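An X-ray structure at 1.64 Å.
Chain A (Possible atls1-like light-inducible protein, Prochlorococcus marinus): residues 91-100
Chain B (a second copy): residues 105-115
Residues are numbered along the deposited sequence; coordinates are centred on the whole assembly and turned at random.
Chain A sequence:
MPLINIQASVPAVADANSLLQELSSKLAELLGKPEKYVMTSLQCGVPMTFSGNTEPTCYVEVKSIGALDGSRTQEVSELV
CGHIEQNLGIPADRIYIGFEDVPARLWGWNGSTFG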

# COMPACT_ATOMS: atom_id res chain seq x y z
N PRO A 91 -3.06 18.06 10.49
CA PRO A 91 -2.90 17.94 11.93
C PRO A 91 -2.39 16.56 12.29
O PRO A 91 -2.82 15.58 11.68
N ALA A 92 -1.48 16.47 13.26
CA ALA A 92 -0.92 15.18 13.66
C ALA A 92 -2.00 14.19 14.12
O ALA A 92 -1.85 12.97 13.96
N ASP A 93 -3.10 14.71 14.69
CA ASP A 93 -4.18 13.82 15.15
C ASP A 93 -5.07 13.31 14.01
O ASP A 93 -6.06 12.61 14.26
N ARG A 94 -4.71 13.65 12.78
CA ARG A 94 -5.37 13.05 11.61
C ARG A 94 -4.38 12.26 10.74
O ARG A 94 -4.63 12.03 9.55
N ILE A 95 -3.27 11.85 11.36
CA ILE A 95 -2.25 11.05 10.66
C ILE A 95 -2.14 9.66 11.26
O ILE A 95 -2.01 9.51 12.48
N TYR A 96 -2.22 8.64 10.40
CA TYR A 96 -1.95 7.26 10.80
C TYR A 96 -0.69 6.77 10.10
O TYR A 96 -0.43 7.12 8.95
N ILE A 97 0.09 5.96 10.82
CA ILE A 97 1.28 5.34 10.26
C ILE A 97 1.24 3.85 10.50
O ILE A 97 1.16 3.39 11.66
N GLY A 98 1.34 3.07 9.42
CA GLY A 98 1.49 1.61 9.55
C GLY A 98 2.95 1.23 9.42
O GLY A 98 3.58 1.48 8.37
N PHE A 99 3.50 0.60 10.47
CA PHE A 99 4.91 0.17 10.48
C PHE A 99 5.05 -1.33 10.19
O PHE A 99 4.21 -2.12 10.62
N GLU A 100 6.14 -1.71 9.53
CA GLU A 100 6.49 -3.12 9.36
C GLU A 100 8.01 -3.27 9.45
O GLU A 100 8.76 -2.53 8.80
N ARG B 105 1.89 -1.00 18.98
CA ARG B 105 3.18 -0.28 18.90
C ARG B 105 3.70 -0.07 17.47
O ARG B 105 4.62 0.74 17.25
N LEU B 106 3.08 -0.75 16.50
CA LEU B 106 3.40 -0.57 15.07
C LEU B 106 2.37 0.31 14.35
O LEU B 106 2.32 0.35 13.12
N TRP B 107 1.55 1.02 15.13
CA TRP B 107 0.52 1.88 14.59
C TRP B 107 0.72 3.30 15.12
O TRP B 107 0.42 3.59 16.28
N GLY B 108 1.22 4.17 14.26
CA GLY B 108 1.47 5.56 14.65
C GLY B 108 0.25 6.44 14.50
O GLY B 108 -0.55 6.26 13.59
N TRP B 109 0.10 7.38 15.43
CA TRP B 109 -1.00 8.33 15.38
C TRP B 109 -0.63 9.49 16.29
O TRP B 109 -0.09 9.27 17.37
N ASN B 110 -0.87 10.72 15.83
CA ASN B 110 -0.72 11.90 16.69
C ASN B 110 0.68 12.05 17.34
O ASN B 110 0.81 12.34 18.54
N GLY B 111 1.72 11.81 16.54
CA GLY B 111 3.10 11.95 17.02
C GLY B 111 3.64 10.85 17.93
O GLY B 111 4.79 10.93 18.38
N SER B 112 2.83 9.83 18.20
CA SER B 112 3.24 8.68 19.01
C SER B 112 2.70 7.40 18.37
O SER B 112 2.48 7.36 17.16
N THR B 113 2.52 6.34 19.17
CA THR B 113 1.86 5.11 18.69
C THR B 113 0.78 4.71 19.68
O THR B 113 0.71 5.26 20.78
N PHE B 114 -0.04 3.71 19.31
CA PHE B 114 -1.10 3.22 20.19
C PHE B 114 -0.57 2.27 21.28
O PHE B 114 -1.34 1.83 22.15
N GLY B 115 0.71 1.94 21.23
CA GLY B 115 1.32 1.01 22.20
C GLY B 115 1.89 1.70 23.43
O GLY B 115 1.51 2.83 23.75

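The strand of chain A running from Ile A95 to Glu A100 meets the short strand Trp B107 to Trp B109 of the second copy in antiparallel fashion, and the contact is organised round Tyr A96 and Phe A99, the two residues with the most surface covered. Backbone pairing sets the frame: Ile A97 N donates to Gly B108 O (2.9 Å), and Gly B108 N returns a bond to Ile A97 O (2.7 Å).

Tyr A96 lies on the same face of the sheet as Trp B107 and Trp B109. With chi1 at -90° (m), its ring receives the indole edge of Trp B107 (chi1 t) over one face; the planes stand at 88°, and Trp B107 NE1 comes within 3.3 Å of Tyr A96 CG. Tyr A96 CE1 also packs 3.5 Å from Trp B109 CD1 and 3.9 Å from Phe B114 CE1, so three aromatic residues of chain B gather about one ring. The tyrosine hydroxyl finds its hydrogen bond elsewhere in the structure.

Phe A99 (chi1 m) points toward chain B. Its CB sits 4.0 Å from Leu B106 CB, while its backbone N donates to Leu B106 O at 2.9 Å. The ring extends beside Gly B108, where CE2 of Phe A99 lies 3.9 Å from the glycine N. A CB on Gly B108 would fall 3.0 Å from Ile A97 CB and 3.3 Å from Phe A99 CE2, so this close packing depends on the absence of a side chain there.

Trp B109 (chi1 t) supplies the side-chain polar anchor: its NE1 donates to Asp A93 O at 2.9 Å with a nearly straight geometry. The indole edge also faces Ile A95 O, 3.2 Å from Trp B109 CD1, a carbonyl buried without a conventional hydrogen-bond partner. Beyond it, Asn B110 N makes a weak bond to Ala A92 O (3.1 Å).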

# COMPACT_ATOMS: atom_id res chain seq x y z
CB PRO A 91 -4.32 18.11 12.46
CG PRO A 91 -5.09 18.72 11.37
CD PRO A 91 -4.47 18.26 10.10
CB ALA A 92 0.16 15.36 14.73
CB ASP A 93 -5.02 14.44 16.27
CG ASP A 93 -5.82 15.67 15.82
OD1 ASP A 93 -5.84 16.02 14.62
OD2 ASP A 93 -6.45 16.28 16.71
CB ARG A 94 -6.13 14.12 10.82
CG ARG A 94 -7.39 14.57 11.60
CD ARG A 94 -8.24 15.57 10.82
NE ARG A 94 -8.89 15.01 9.63
CZ ARG A 94 -9.97 14.24 9.63
NH1 ARG A 94 -10.47 13.82 8.47
NH2 ARG A 94 -10.57 13.87 10.77
CB ILE A 95 -0.86 11.75 10.70
CG1 ILE A 95 -0.96 13.16 10.08
CG2 ILE A 95 0.20 10.87 10.02
CD1 ILE A 95 0.30 13.98 10.20
CB TYR A 96 -3.09 6.34 10.37
CG TYR A 96 -4.22 6.16 11.36
CD1 TYR A 96 -4.13 6.66 12.65
CD2 TYR A 96 -5.33 5.40 11.02
CE1 TYR A 96 -5.16 6.45 13.58
CE2 TYR A 96 -6.37 5.20 11.93
CZ TYR A 96 -6.27 5.71 13.20
OH TYR A 96 -7.28 5.50 14.13
CB ILE A 97 2.60 5.93 10.85
CG1 ILE A 97 2.64 7.46 10.71
CG2 ILE A 97 3.80 5.30 10.16
CD1 ILE A 97 3.74 8.10 11.55
CB PHE A 99 5.54 0.41 11.87
CG PHE A 99 5.78 1.85 12.20
CD1 PHE A 99 6.99 2.46 11.89
CD2 PHE A 99 4.80 2.59 12.85
CE1 PHE A 99 7.22 3.78 12.22
CE2 PHE A 99 5.01 3.92 13.20
CZ PHE A 99 6.22 4.54 12.87
CB GLU A 100 5.99 -3.63 8.01
CG GLU A 100 6.24 -5.12 7.76
CD GLU A 100 5.53 -5.62 6.51
OE1 GLU A 100 5.87 -5.16 5.39
OE2 GLU A 100 4.62 -6.46 6.64
CB ARG B 105 4.25 -0.97 19.76
CG ARG B 105 4.64 -2.37 19.32
CD ARG B 105 5.86 -2.85 20.13
NE ARG B 105 7.05 -2.02 19.89
CZ ARG B 105 7.91 -2.21 18.88
NH1 ARG B 105 7.73 -3.21 18.02
NH2 ARG B 105 8.96 -1.42 18.75
CB LEU B 106 3.54 -1.92 14.36
CG LEU B 106 4.65 -2.85 14.89
CD1 LEU B 106 4.74 -4.13 14.09
CD2 LEU B 106 5.97 -2.11 14.92
CB TRP B 107 -0.88 1.35 14.96
CG TRP B 107 -1.99 1.96 14.12
CD1 TRP B 107 -2.25 3.29 13.93
CD2 TRP B 107 -2.94 1.24 13.33
NE1 TRP B 107 -3.32 3.44 13.07
CE2 TRP B 107 -3.76 2.21 12.69
CE3 TRP B 107 -3.17 -0.11 13.08
CZ2 TRP B 107 -4.82 1.85 11.84
CZ3 TRP B 107 -4.22 -0.47 12.24
CH2 TRP B 107 -5.03 0.51 11.62
CB TRP B 109 -2.31 7.67 15.84
CG TRP B 109 -3.42 8.65 16.01
CD1 TRP B 109 -3.96 9.44 15.04
CD2 TRP B 109 -4.10 8.98 17.23
NE1 TRP B 109 -4.95 10.23 15.57
CE2 TRP B 109 -5.06 9.97 16.91
CE3 TRP B 109 -4.00 8.53 18.55
CZ2 TRP B 109 -5.93 10.52 17.87
CZ3 TRP B 109 -4.86 9.08 19.51
CH2 TRP B 109 -5.81 10.07 19.16
CB ASN B 110 -1.83 11.90 17.76
CG ASN B 110 -2.00 13.26 18.43
OD1 ASN B 110 -1.71 14.31 17.85
ND2 ASN B 110 -2.50 13.24 19.67
CB SER B 112 2.72 8.84 20.45
OG SER B 112 3.33 7.92 21.32
CB THR B 113 2.83 3.91 18.60
OG1 THR B 113 3.23 3.52 19.92
CG2 THR B 113 4.09 4.24 17.79
CB PHE B 114 -2.21 2.53 19.38
CG PHE B 114 -3.18 3.47 18.74
CD1 PHE B 114 -3.09 3.78 17.39
CD2 PHE B 114 -4.22 4.04 19.48
CE1 PHE B 114 -4.00 4.64 16.79
CE2 PHE B 114 -5.13 4.92 18.90
CZ PHE B 114 -5.03 5.22 17.55